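Local atomic coordinates of protein yojF (Bacillus subtilis, PDB entry 1NJH), a protein that is of unknown function, belongs to the DUF1806 family and folds into a curled antiparallel beta sheet with one short helix. Residues Lys5-Glu10 against Thr85-Asp90; Gln13-Arg18 against Asn93-Ala98; Pro67-Leu72 against Tyr80-Thr85; Val24-Glu29 against Ile108-Ser113. All coordinates share one frame; numbering follows the deposited sequence. Where two conformers were deposited one is given.

Contact 1. Residues Lys5-Glu10 against Thr85-Asp90; sequences KAIIKE and TEYTVD. With IPA (isopropyl alcohol), chain B.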
loop_
_atom_site.group_PDB
_atom_site.type_symbol
_atom_site.label_atom_id
_atom_site.label_comp_id
_atom_site.label_asym_id
_atom_site.label_seq_id
_atom_site.Cartn_x
_atom_site.Cartn_y
_atom_site.Cartn_z
ATOM N N LYS A 5 2.173 19.020 -11.069
ATOM C CA LYS A 5 1.260 19.760 -11.923
ATOM C C LYS A 5 -0.027 18.960 -12.092
ATOM O O LYS A 5 -0.020 17.735 -11.973
ATOM C CB LYS A 5 1.912 19.998 -13.286
ATOM C CG LYS A 5 1.033 20.722 -14.288
ATOM C CD LYS A 5 1.763 20.940 -15.608
ATOM C CE LYS A 5 0.903 21.723 -16.591
ATOM N NZ LYS A 5 1.627 22.029 -17.858
ATOM N N ALA A 6 -1.128 19.653 -12.364
ATOM C CA ALA A 6 -2.410 18.997 -12.562
ATOM C C ALA A 6 -2.259 17.873 -13.576
ATOM O O ALA A 6 -1.615 18.032 -14.620
ATOM C CB ALA A 6 -3.445 19.999 -13.043
ATOM N N ILE A 7 -2.861 16.733 -13.267
ATOM C CA ILE A 7 -2.777 15.565 -14.136
ATOM C C ILE A 7 -3.323 15.708 -15.555
ATOM O O ILE A 7 -4.444 16.170 -15.770
ATOM C CB ILE A 7 -3.471 14.341 -13.470
ATOM C CG1 ILE A 7 -2.559 13.786 -12.374
ATOM C CG2 ILE A 7 -3.813 13.269 -14.518
ATOM C CD1 ILE A 7 -3.177 12.640 -11.594
ATOM N N ILE A 8 -2.497 15.310 -16.517
ATOM C CA ILE A 8 -2.880 15.298 -17.924
ATOM C C ILE A 8 -2.992 13.800 -18.176
ATOM O O ILE A 8 -1.986 13.104 -18.344
ATOM C CB ILE A 8 -1.790 15.898 -18.837
ATOM C CG1 ILE A 8 -1.591 17.376 -18.507
ATOM C CG2 ILE A 8 -2.203 15.747 -20.298
ATOM C CD1 ILE A 8 -0.443 18.018 -19.252
ATOM N N LYS A 9 -4.225 13.313 -18.160
ATOM C CA LYS A 9 -4.523 11.903 -18.326
ATOM C C LYS A 9 -3.702 11.149 -19.360
ATOM O O LYS A 9 -3.109 10.112 -19.052
ATOM C CB LYS A 9 -6.003 11.745 -18.630
ATOM C CG LYS A 9 -6.558 10.398 -18.249
ATOM C CD LYS A 9 -8.041 10.363 -18.520
ATOM C CE LYS A 9 -8.635 9.018 -18.183
ATOM N NZ LYS A 9 -10.095 9.026 -18.448
ATOM N N GLU A 10 -3.658 11.657 -20.588
ATOM C CA GLU A 10 -2.910 10.983 -21.642
ATOM C C GLU A 10 -1.405 10.891 -21.413
ATOM O O GLU A 10 -0.776 9.905 -21.830
ATOM C CB GLU A 10 -3.189 11.652 -22.993
ATOM C CG GLU A 10 -4.471 11.189 -23.682
ATOM C CD GLU A 10 -5.727 11.458 -22.869
ATOM O OE1 GLU A 10 -5.872 10.874 -21.776
ATOM O OE2 GLU A 10 -6.574 12.255 -23.326
ATOM N N THR A 85 -4.488 13.687 -8.220
ATOM C CA THR A 85 -4.802 14.924 -8.941
ATOM C C THR A 85 -3.607 15.598 -9.598
ATOM O O THR A 85 -3.774 16.374 -10.547
ATOM C CB THR A 85 -5.455 15.972 -8.010
ATOM O OG1 THR A 85 -4.546 16.301 -6.954
ATOM C CG2 THR A 85 -6.758 15.445 -7.427
ATOM N N GLU A 86 -2.404 15.319 -9.104
ATOM C CA GLU A 86 -1.207 15.942 -9.655
ATOM C C GLU A 86 -0.088 14.953 -9.930
ATOM O O GLU A 86 -0.103 13.820 -9.436
ATOM C CB GLU A 86 -0.722 17.037 -8.708
ATOM C CG GLU A 86 -0.411 16.551 -7.309
ATOM C CD GLU A 86 -0.176 17.693 -6.340
ATOM O OE1 GLU A 86 0.386 17.439 -5.252
ATOM O OE2 GLU A 86 -0.560 18.839 -6.666
ATOM N N TYR A 87 0.893 15.383 -10.715
ATOM C CA TYR A 87 2.003 14.513 -11.068
ATOM C C TYR A 87 3.148 15.264 -11.723
ATOM O O TYR A 87 3.077 16.471 -11.957
ATOM C CB TYR A 87 1.534 13.453 -12.074
ATOM C CG TYR A 87 1.518 13.949 -13.517
ATOM C CD1 TYR A 87 2.351 13.379 -14.479
ATOM C CD2 TYR A 87 0.684 14.993 -13.908
ATOM C CE1 TYR A 87 2.356 13.843 -15.798
ATOM C CE2 TYR A 87 0.678 15.462 -15.228
ATOM C CZ TYR A 87 1.514 14.884 -16.163
ATOM O OH TYR A 87 1.510 15.345 -17.466
ATOM N N THR A 88 4.190 14.504 -12.037
ATOM C CA THR A 88 5.352 14.994 -12.759
ATOM C C THR A 88 6.256 13.808 -13.004
ATOM O O THR A 88 6.065 12.732 -12.440
ATOM C CB THR A 88 6.163 16.043 -11.983
ATOM O OG1 THR A 88 7.091 16.670 -12.886
ATOM C CG2 THR A 88 6.967 15.386 -10.863
ATOM N N VAL A 89 7.233 14.008 -13.871
ATOM C CA VAL A 89 8.216 12.988 -14.164
ATOM C C VAL A 89 9.481 13.768 -13.892
ATOM O O VAL A 89 9.772 14.733 -14.598
ATOM C CB VAL A 89 8.143 12.547 -15.621
ATOM C CG1 VAL A 89 9.327 11.649 -15.954
ATOM C CG2 VAL A 89 6.823 11.816 -15.856
ATOM N N ASP A 90 10.220 13.368 -12.861
ATOM C CA ASP A 90 11.418 14.097 -12.474
ATOM C C ASP A 90 12.678 13.836 -13.276
ATOM O O ASP A 90 12.681 13.053 -14.221
ATOM C CB ASP A 90 11.684 13.896 -10.977
ATOM C CG ASP A 90 12.054 12.473 -10.620
ATOM O OD1 ASP A 90 11.984 12.162 -9.418
ATOM O OD2 ASP A 90 12.423 11.678 -11.513
HETATM C C1 IPA B . -12.655 5.089 -17.691
HETATM C C2 IPA B . -12.349 6.302 -18.390
HETATM C C3 IPA B . -12.718 7.494 -17.587
HETATM O O2 IPA B . -10.951 6.265 -18.696
#
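Lys5 and Tyr87 form an antiparallel hydrogen-bonded pair that joins the short N-terminal strand 5-6 to strand 78-89, just before the chain turns into helix 9-18. Two backbone bonds define the pair: Lys5 N to Tyr87 O and Tyr87 N to Lys5 O, both 2.8 Å. A third, from Ile7 N to Thr85 O at 2.9 Å, catches the chain as it leaves the strand. Glu86 and its neighbour Thr85 both face Ala98 on the other side of strand 78-89, the pattern of a classic beta bulge. The ring of Tyr87 carries the side-chain packing. Its CG sits between the backbone N and the carbonyl carbon (chi1 83°), and the ring runs past Ile7 toward Ile8. Ile7 CG1 lies 3.8 Å from Tyr87 CD2, while Ala6 O approaches the ring edge in plane, 3.5 Å from Tyr87 CE2. Farther out, Tyr87 OH lies 3.6 Å from Ile8 CB, Ile8 being the N-cap residue of the helix, and hydrogen-bonds Asp11 in its first turn. An alanine at Tyr87 would probably leave Asp11 without this hydroxyl partner and open a gap beside Ile7 and Ile8. At the far end of the segment Lys9 NZ gives a hydrogen bond of 2.9 Å to O2 of an isopropyl alcohol, probably from the crystallisation liquor, and another to the carbonyl of Gly64.

Contact 2. Residues Gln13-Arg18 against Asn93-Ala98; sequences QASLER and NRLLMA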
loop_
_atom_site.group_PDB
_atom_site.type_symbol
_atom_site.label_atom_id
_atom_site.label_comp_id
_atom_site.label_asym_id
_atom_site.label_seq_id
_atom_site.Cartn_x
_atom_site.Cartn_y
_atom_site.Cartn_z
ATOM N N GLN A 13 -0.823 8.200 -18.728
ATOM C CA GLN A 13 -1.025 6.897 -19.348
ATOM C C GLN A 13 0.214 6.511 -20.144
ATOM O O GLN A 13 0.682 5.379 -20.071
ATOM C CB GLN A 13 -2.241 6.912 -20.277
ATOM C CG GLN A 13 -2.490 5.568 -20.948
ATOM C CD GLN A 13 -2.830 4.469 -19.947
ATOM O OE1 GLN A 13 -3.682 4.652 -19.069
ATOM N NE2 GLN A 13 -2.179 3.322 -20.085
ATOM N N ALA A 14 0.749 7.454 -20.910
ATOM C CA ALA A 14 1.943 7.180 -21.699
ATOM C C ALA A 14 3.118 6.842 -20.787
ATOM O O ALA A 14 3.939 5.986 -21.102
ATOM C CB ALA A 14 2.284 8.387 -22.569
ATOM N N SER A 15 3.198 7.521 -19.648
ATOM C CA SER A 15 4.282 7.282 -18.700
ATOM C C SER A 15 4.152 5.906 -18.034
ATOM O O SER A 15 5.148 5.207 -17.818
ATOM C CB SER A 15 4.287 8.381 -17.632
ATOM O OG SER A 15 5.375 8.216 -16.737
ATOM N N LEU A 16 2.925 5.514 -17.708
ATOM C CA LEU A 16 2.704 4.216 -17.080
ATOM C C LEU A 16 3.119 3.087 -18.016
ATOM O O LEU A 16 3.790 2.147 -17.604
ATOM C CB LEU A 16 1.233 4.041 -16.679
ATOM C CG LEU A 16 0.663 4.928 -15.562
ATOM C CD1 LEU A 16 -0.867 4.782 -15.523
ATOM C CD2 LEU A 16 1.242 4.535 -14.199
ATOM N N GLU A 17 2.727 3.178 -19.284
ATOM C CA GLU A 17 3.067 2.135 -20.245
ATOM C C GLU A 17 4.579 2.042 -20.430
ATOM O O GLU A 17 5.112 0.994 -20.792
ATOM C CB GLU A 17 2.357 2.424 -21.573
ATOM C CG GLU A 17 0.877 2.647 -21.348
ATOM C CD GLU A 17 0.095 2.988 -22.595
ATOM O OE1 GLU A 17 0.657 3.643 -23.501
ATOM O OE2 GLU A 17 -1.099 2.625 -22.649
ATOM N N ARG A 18 5.260 3.146 -20.158
ATOM C CA ARG A 18 6.708 3.217 -20.276
ATOM C C ARG A 18 7.390 2.232 -19.325
ATOM O O ARG A 18 8.353 1.560 -19.698
ATOM C CB ARG A 18 7.166 4.640 -19.954
ATOM C CG ARG A 18 8.653 4.901 -20.111
ATOM C CD ARG A 18 9.021 6.216 -19.436
ATOM N NE ARG A 18 8.101 7.290 -19.806
ATOM C CZ ARG A 18 8.036 8.467 -19.191
ATOM N NH1 ARG A 18 8.839 8.730 -18.169
ATOM N NH2 ARG A 18 7.162 9.379 -19.594
ATOM N N ASN A 93 13.635 10.541 -14.087
ATOM C CA ASN A 93 12.635 9.839 -14.873
ATOM C C ASN A 93 11.736 8.988 -13.976
ATOM O O ASN A 93 11.402 7.851 -14.311
ATOM C CB ASN A 93 13.310 8.955 -15.920
ATOM C CG ASN A 93 12.324 8.387 -16.915
ATOM O OD1 ASN A 93 11.635 9.129 -17.614
ATOM N ND2 ASN A 93 12.250 7.064 -16.985
ATOM N N ARG A 94 11.350 9.532 -12.832
ATOM C CA ARG A 94 10.471 8.788 -11.938
ATOM C C ARG A 94 9.096 9.422 -12.017
ATOM O O ARG A 94 8.960 10.647 -11.920
ATOM C CB ARG A 94 11.003 8.826 -10.498
ATOM C CG ARG A 94 12.375 8.207 -10.346
ATOM C CD ARG A 94 12.852 8.253 -8.903
ATOM N NE ARG A 94 12.863 9.609 -8.360
ATOM C CZ ARG A 94 13.341 9.921 -7.160
ATOM N NH1 ARG A 94 13.848 8.970 -6.384
ATOM N NH2 ARG A 94 13.299 11.176 -6.728
ATOM N N LEU A 95 8.072 8.591 -12.220
ATOM C CA LEU A 95 6.712 9.087 -12.294
ATOM C C LEU A 95 6.192 9.249 -10.869
ATOM O O LEU A 95 6.051 8.274 -10.117
ATOM C CB LEU A 95 5.812 8.119 -13.089
ATOM C CG LEU A 95 4.298 8.394 -13.107
ATOM C CD1 LEU A 95 4.013 9.726 -13.806
ATOM C CD2 LEU A 95 3.576 7.260 -13.850
ATOM N N LEU A 96 5.933 10.499 -10.510
ATOM C CA LEU A 96 5.432 10.861 -9.189
ATOM C C LEU A 96 3.995 11.342 -9.272
ATOM O O LEU A 96 3.690 12.293 -9.994
ATOM C CB LEU A 96 6.286 11.984 -8.592
ATOM C CG LEU A 96 7.795 11.802 -8.710
ATOM C CD1 LEU A 96 8.478 12.966 -8.036
ATOM C CD2 LEU A 96 8.219 10.484 -8.101
HETATM N N MSE A 97 3.096 10.698 -8.536
HETATM C CA MSE A 97 1.706 11.122 -8.562
HETATM C C MSE A 97 1.195 11.309 -7.142
HETATM O O MSE A 97 1.656 10.651 -6.204
HETATM C CB MSE A 97 0.857 10.082 -9.295
HETATM C CG MSE A 97 1.245 9.925 -10.738
HETATM SE SE MSE A 97 0.422 8.354 -11.489
HETATM C CE MSE A 97 1.574 7.014 -10.667
ATOM N N ALA A 98 0.235 12.210 -6.976
ATOM C CA ALA A 98 -0.298 12.460 -5.645
ATOM C C ALA A 98 -1.653 13.131 -5.669
ATOM O O ALA A 98 -2.088 13.661 -6.698
ATOM C CB ALA A 98 0.690 13.319 -4.850
#
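Leu95 packs its two methyl groups against Ser15 and Leu16 of helix 9-18. Its CG is anti to the backbone N (chi1 172°), and the branch that follows sets CD2 3.5 Å from Ser15 OG and CD1 3.6 Å from the same oxygen. Leu95 CD2 also meets Leu16 CD2 at 3.6 Å, the two leucines crossing obliquely. The same Leu16 methyl lies 4.3 Å from CE of Met97, present as selenomethionine, so one branch of Leu16 touches two successive inward residues of the strand. At the end of the helix segment Arg18 was deposited in two conformers. In the one given, its side chain and that of Asn93 reach toward each other tip to tip, with Arg18 NH1 2.9 Å from Asn93 OD1, a meeting that stays doubtful because it depends on the conformer. Asn93 ND2 is hydrogen-bonded to Glu114, which ties the amide to the chain beyond strand 106-113. An alanine at Asn93 would probably leave Glu114 without its amide donor. The segment axes of helix and strand approach to 10.1 Å at 129° between their directions, a spacing usual for a helix laid on a sheet. This is helix-on-sheet packing: helix 9-18 packs on one face of the curled sheet, where Leu16 also meets Val70, Leu72 and Ile112.

Contact 3. Residues Pro67-Leu72 against Tyr80-Thr85; sequences PYRVGL and YAEGLT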
loop_
_atom_site.group_PDB
_atom_site.type_symbol
_atom_site.label_atom_id
_atom_site.label_comp_id
_atom_site.label_asym_id
_atom_site.label_seq_id
_atom_site.Cartn_x
_atom_site.Cartn_y
_atom_site.Cartn_z
ATOM N N PRO A 67 -10.849 13.818 -9.612
ATOM C CA PRO A 67 -9.537 13.179 -9.452
ATOM C C PRO A 67 -9.436 11.916 -10.299
ATOM O O PRO A 67 -10.403 11.508 -10.927
ATOM C CB PRO A 67 -9.479 12.879 -7.954
ATOM C CG PRO A 67 -10.328 13.978 -7.363
ATOM C CD PRO A 67 -11.509 13.974 -8.306
ATOM N N TYR A 68 -8.267 11.286 -10.288
ATOM C CA TYR A 68 -8.042 10.087 -11.087
ATOM C C TYR A 68 -7.688 8.861 -10.265
ATOM O O TYR A 68 -7.380 8.957 -9.082
ATOM C CB TYR A 68 -6.925 10.355 -12.087
ATOM C CG TYR A 68 -7.210 11.534 -12.984
ATOM C CD1 TYR A 68 -7.886 11.366 -14.191
ATOM C CD2 TYR A 68 -6.834 12.826 -12.607
ATOM C CE1 TYR A 68 -8.181 12.454 -15.007
ATOM C CE2 TYR A 68 -7.127 13.927 -13.414
ATOM C CZ TYR A 68 -7.800 13.731 -14.612
ATOM O OH TYR A 68 -8.098 14.808 -15.420
ATOM N N ARG A 69 -7.771 7.701 -10.899
ATOM C CA ARG A 69 -7.434 6.455 -10.231
ATOM C C ARG A 69 -6.533 5.650 -11.140
ATOM O O ARG A 69 -6.756 5.554 -12.345
ATOM C CB ARG A 69 -8.697 5.671 -9.848
ATOM C CG ARG A 69 -9.695 5.413 -10.947
ATOM C CD ARG A 69 -11.014 4.948 -10.340
ATOM N NE ARG A 69 -11.920 4.414 -11.348
ATOM C CZ ARG A 69 -12.618 5.155 -12.203
ATOM N NH1 ARG A 69 -12.525 6.478 -12.172
ATOM N NH2 ARG A 69 -13.393 4.568 -13.104
ATOM N N VAL A 70 -5.491 5.077 -10.560
ATOM C CA VAL A 70 -4.547 4.305 -11.336
ATOM C C VAL A 70 -4.552 2.865 -10.853
ATOM O O VAL A 70 -4.536 2.620 -9.658
ATOM C CB VAL A 70 -3.102 4.889 -11.186
ATOM C CG1 VAL A 70 -2.096 3.936 -11.783
ATOM C CG2 VAL A 70 -3.007 6.249 -11.888
ATOM N N GLY A 71 -4.597 1.938 -11.807
ATOM C CA GLY A 71 -4.564 0.514 -11.526
ATOM C C GLY A 71 -3.426 -0.120 -12.307
ATOM O O GLY A 71 -3.239 0.131 -13.511
ATOM N N LEU A 72 -2.647 -0.951 -11.622
ATOM C CA LEU A 72 -1.521 -1.642 -12.252
ATOM C C LEU A 72 -1.731 -3.123 -12.008
ATOM O O LEU A 72 -1.911 -3.522 -10.863
ATOM C CB LEU A 72 -0.202 -1.222 -11.574
ATOM C CG LEU A 72 0.110 0.268 -11.421
ATOM C CD1 LEU A 72 1.450 0.421 -10.685
ATOM C CD2 LEU A 72 0.173 0.926 -12.805
ATOM N N TYR A 80 -3.402 -0.332 -6.728
ATOM C CA TYR A 80 -4.447 0.609 -7.072
ATOM C C TYR A 80 -4.423 1.833 -6.155
ATOM O O TYR A 80 -4.202 1.713 -4.948
ATOM C CB TYR A 80 -5.780 -0.127 -6.960
ATOM C CG TYR A 80 -7.004 0.709 -7.172
ATOM C CD1 TYR A 80 -7.456 1.016 -8.455
ATOM C CD2 TYR A 80 -7.734 1.175 -6.084
ATOM C CE1 TYR A 80 -8.613 1.771 -8.641
ATOM C CE2 TYR A 80 -8.888 1.925 -6.259
ATOM C CZ TYR A 80 -9.323 2.221 -7.535
ATOM O OH TYR A 80 -10.474 2.972 -7.690
ATOM N N ALA A 81 -4.619 3.011 -6.744
ATOM C CA ALA A 81 -4.627 4.267 -5.991
ATOM C C ALA A 81 -5.727 5.163 -6.560
ATOM O O ALA A 81 -5.809 5.360 -7.773
ATOM C CB ALA A 81 -3.271 4.978 -6.105
ATOM N N GLU A 82 -6.559 5.707 -5.679
ATOM C CA GLU A 82 -7.643 6.609 -6.089
ATOM C C GLU A 82 -7.438 7.977 -5.439
ATOM O O GLU A 82 -6.852 8.072 -4.363
ATOM C CB GLU A 82 -8.994 6.036 -5.649
ATOM C CG GLU A 82 -10.156 7.039 -5.604
ATOM C CD GLU A 82 -10.632 7.477 -6.981
ATOM O OE1 GLU A 82 -9.972 8.335 -7.614
ATOM O OE2 GLU A 82 -11.670 6.950 -7.434
ATOM N N GLY A 83 -7.918 9.029 -6.097
ATOM C CA GLY A 83 -7.788 10.371 -5.554
ATOM C C GLY A 83 -6.575 11.136 -6.037
ATOM O O GLY A 83 -6.212 12.147 -5.442
ATOM N N LEU A 84 -5.945 10.663 -7.106
ATOM C CA LEU A 84 -4.764 11.333 -7.650
ATOM C C LEU A 84 -5.168 12.569 -8.457
ATOM O O LEU A 84 -6.078 12.503 -9.288
ATOM C CB LEU A 84 -3.992 10.362 -8.540
ATOM C CG LEU A 84 -3.485 9.121 -7.783
ATOM C CD1 LEU A 84 -2.919 8.130 -8.789
ATOM C CD2 LEU A 84 -2.418 9.504 -6.740
ATOM N N THR A 85 -4.488 13.687 -8.220
ATOM C CA THR A 85 -4.802 14.924 -8.941
ATOM C C THR A 85 -3.607 15.598 -9.598
ATOM O O THR A 85 -3.774 16.374 -10.547
ATOM C CB THR A 85 -5.455 15.972 -8.010
ATOM O OG1 THR A 85 -4.546 16.301 -6.954
ATOM C CG2 THR A 85 -6.758 15.445 -7.427
HETATM O O HOH W 1 -11.383 8.416 -10.178
#
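Val70 and Ala81 are joined by a reciprocal pair of backbone hydrogen bonds, Val70 N to Ala81 O at 2.8 Å and Ala81 N to Val70 O at 2.9 Å, in the middle of the hairpin of strands 68-74 and 78-89. Nearer Pro67 the pairing shifts by one residue. Tyr68 N donates to Leu84 O, but Tyr68 O faces both Leu84 N, at 3.0 Å, and Gly83 N, whose bond is weak. This is a G1 beta bulge, and Gly83 occupies it with a positive phi of 94°, where a CB would collide with the preceding carbonyl oxygen. Glu82 supplies the stronger bond to the same amide: its chain bends at chi2 (71°), and OE1 uses its anti lone pair to accept from Gly83 N at 2.6 Å. On the face with Arg69 and Tyr80, the arginine chain runs extended from CG to NE and crosses the phenol, bringing Arg69 CD to 3.3 Å from Tyr80 OH. A water in the guanidinium plane accepts from Arg69 NH1 and lies within hydrogen-bonding reach of Glu82 OE1, between opposite charges that do not touch. On the face with Tyr68 and Ala81, Val70 CG2 meets Leu84 CD1 at 3.6 Å, their side chains crossing at about a right angle. Farther out, Leu16 and Leu110 pack on Val70 and Ile108 packs on Leu84, while Tyr80 pairs with a strand of the second subunit, extending the sheet into the dimer partner.

Contact 4. Residues Val24-Glu29 against Ile108-Ser113; sequences VYIHLE and ISLQIS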
loop_
_atom_site.group_PDB
_atom_site.type_symbol
_atom_site.label_atom_id
_atom_site.label_comp_id
_atom_site.label_asym_id
_atom_site.label_seq_id
_atom_site.Cartn_x
_atom_site.Cartn_y
_atom_site.Cartn_z
ATOM N N VAL A 24 10.214 -2.649 -11.552
ATOM C CA VAL A 24 10.277 -1.265 -11.107
ATOM C C VAL A 24 10.034 -1.224 -9.611
ATOM O O VAL A 24 9.618 -2.216 -9.015
ATOM C CB VAL A 24 9.241 -0.362 -11.831
ATOM C CG1 VAL A 24 9.600 -0.275 -13.308
ATOM C CG2 VAL A 24 7.820 -0.898 -11.632
ATOM N N TYR A 25 10.351 -0.091 -9.001
ATOM C CA TYR A 25 10.141 0.068 -7.575
ATOM C C TYR A 25 8.939 0.969 -7.376
ATOM O O TYR A 25 8.755 1.944 -8.103
ATOM C CB TYR A 25 11.368 0.702 -6.923
ATOM C CG TYR A 25 12.551 -0.231 -6.889
ATOM C CD1 TYR A 25 13.423 -0.318 -7.974
ATOM C CD2 TYR A 25 12.780 -1.050 -5.788
ATOM C CE1 TYR A 25 14.498 -1.195 -7.958
ATOM C CE2 TYR A 25 13.850 -1.938 -5.765
ATOM C CZ TYR A 25 14.704 -2.000 -6.854
ATOM O OH TYR A 25 15.777 -2.861 -6.834
ATOM N N ILE A 26 8.134 0.660 -6.370
ATOM C CA ILE A 26 6.956 1.447 -6.096
ATOM C C ILE A 26 6.898 2.011 -4.669
ATOM O O ILE A 26 7.336 1.364 -3.700
ATOM C CB ILE A 26 5.679 0.576 -6.365
ATOM C CG1 ILE A 26 5.576 0.303 -7.876
ATOM C CG2 ILE A 26 4.422 1.258 -5.810
ATOM C CD1 ILE A 26 4.305 -0.316 -8.321
ATOM N N HIS A 27 6.410 3.241 -4.568
ATOM C CA HIS A 27 6.168 3.861 -3.283
ATOM C C HIS A 27 4.660 4.147 -3.311
ATOM O O HIS A 27 4.173 4.796 -4.243
ATOM C CB HIS A 27 6.918 5.183 -3.108
ATOM C CG HIS A 27 6.710 5.787 -1.756
ATOM N ND1 HIS A 27 5.695 6.679 -1.480
ATOM C CD2 HIS A 27 7.326 5.543 -0.577
ATOM C CE1 HIS A 27 5.698 6.956 -0.186
ATOM N NE2 HIS A 27 6.677 6.279 0.383
ATOM N N LEU A 28 3.922 3.653 -2.316
ATOM C CA LEU A 28 2.477 3.870 -2.229
ATOM C C LEU A 28 2.208 4.193 -0.782
ATOM O O LEU A 28 2.487 3.384 0.101
ATOM C CB LEU A 28 1.710 2.614 -2.633
ATOM C CG LEU A 28 0.184 2.721 -2.514
ATOM C CD1 LEU A 28 -0.349 3.811 -3.438
ATOM C CD2 LEU A 28 -0.438 1.369 -2.835
ATOM N N GLU A 29 1.657 5.372 -0.544
ATOM C CA GLU A 29 1.432 5.830 0.819
ATOM C C GLU A 29 0.144 6.643 0.957
ATOM O O GLU A 29 -0.245 7.376 0.041
ATOM C CB GLU A 29 2.655 6.676 1.231
ATOM C CG GLU A 29 2.515 7.486 2.526
ATOM C CD GLU A 29 3.785 8.273 2.880
ATOM O OE1 GLU A 29 4.590 8.586 1.973
ATOM O OE2 GLU A 29 3.978 8.598 4.078
ATOM N N ILE A 108 -2.662 11.026 -0.671
ATOM C CA ILE A 108 -2.168 9.806 -1.272
ATOM C C ILE A 108 -1.020 10.092 -2.211
ATOM O O ILE A 108 -0.940 11.159 -2.825
ATOM C CB ILE A 108 -3.285 9.073 -2.031
ATOM C CG1 ILE A 108 -2.737 7.771 -2.617
ATOM C CG2 ILE A 108 -3.863 9.990 -3.118
ATOM C CD1 ILE A 108 -3.802 6.788 -2.989
ATOM N N SER A 109 -0.121 9.121 -2.313
ATOM C CA SER A 109 1.045 9.235 -3.165
ATOM C C SER A 109 1.352 7.888 -3.794
ATOM O O SER A 109 1.342 6.871 -3.105
ATOM C CB SER A 109 2.248 9.710 -2.331
ATOM O OG SER A 109 3.455 9.618 -3.065
ATOM N N LEU A 110 1.572 7.887 -5.112
ATOM C CA LEU A 110 1.954 6.675 -5.847
ATOM C C LEU A 110 3.113 7.122 -6.720
ATOM O O LEU A 110 2.976 8.063 -7.516
ATOM C CB LEU A 110 0.812 6.124 -6.721
ATOM C CG LEU A 110 1.222 4.914 -7.589
ATOM C CD1 LEU A 110 1.652 3.724 -6.728
ATOM C CD2 LEU A 110 0.043 4.515 -8.510
ATOM N N GLN A 111 4.264 6.479 -6.542
ATOM C CA GLN A 111 5.468 6.817 -7.293
ATOM C C GLN A 111 6.089 5.540 -7.880
ATOM O O GLN A 111 6.116 4.498 -7.224
ATOM C CB GLN A 111 6.477 7.504 -6.366
ATOM C CG GLN A 111 5.901 8.625 -5.489
ATOM C CD GLN A 111 7.001 9.356 -4.728
ATOM O OE1 GLN A 111 8.024 8.765 -4.399
ATOM N NE2 GLN A 111 6.790 10.632 -4.446
ATOM N N ILE A 112 6.604 5.643 -9.105
ATOM C CA ILE A 112 7.199 4.519 -9.821
ATOM C C ILE A 112 8.586 4.918 -10.315
ATOM O O ILE A 112 8.740 5.982 -10.907
ATOM C CB ILE A 112 6.306 4.140 -11.041
ATOM C CG1 ILE A 112 4.874 3.883 -10.558
ATOM C CG2 ILE A 112 6.890 2.936 -11.769
ATOM C CD1 ILE A 112 3.842 3.632 -11.644
ATOM N N SER A 113 9.568 4.046 -10.096
ATOM C CA SER A 113 10.951 4.304 -10.496
ATOM C C SER A 113 11.670 3.025 -10.900
ATOM O O SER A 113 11.350 1.943 -10.416
ATOM C CB SER A 113 11.702 4.961 -9.333
ATOM O OG SER A 113 13.057 5.250 -9.673
#
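His27 and Gln111 lie side by side and point the same way, at the centre of an antiparallel pairing between strands 24-32 and 106-113 of the curled sheet. The segment axes run 177° apart and 4.7 Å from each other, and the pairing is regular, without a bulge: Tyr25 with Ser113, His27 with Gln111 and Glu29 with Ser109 are hydrogen-bonded pairs. Between the middle two residues, His27 N reaches Gln111 O at 3.0 Å and Gln111 N reaches His27 O at 2.9 Å. Their ring and amide planes are turned 52° apart, and Gln111 OE1 lies 4.0 Å from His27 CB. The ring of Tyr49 in strand 45-63 meets the imidazole edge-to-face. His27 ND1 is buried here with no polar partner in the model; Ser109 OG, near the ring plane, stays 4.0 Å from it. The opposite face, carrying Ile26, Leu28, Leu110 and Ile112, is apolar. Leu110 turns CD1 toward the neighbouring strand, where it touches Ile26 CG2 at 3.8 Å and Leu28 CD1 at 3.9 Å, lying at a slant to both side chains. Leu72 packs on Ile26 and Ile112, and Tyr49 of the second subunit packs on Leu28. At the end of the pairing the ring edge of Tyr25 faces the carbonyl of Ser113 in plane, and the bond from Tyr25 N to that same Ser113 O is 2.7 Å long and almost straight, with 178° at the hydrogen.

In the fold
Contacts 2 and 4 are the buried ones, while contacts 1 and 3 are only partly buried. Contacts 1 and 3 share Thr85 and both use strand 78-89, one adding the N-terminal strand and the other closing a hairpin. Contacts 1 and 2 both use helix 9-18, and the bulge at Thr85 and Glu86 links them through Ala98 O. Contact 4 lies next to contact 2 in the sheet, joined by Met97 N to Leu110 O and Leu95 O to Ile112 N. Backbone bonds dominate contacts 1, 3 and 4, whereas side chains alone make contact 2. Contacts 3 and 4 both reach the second subunit.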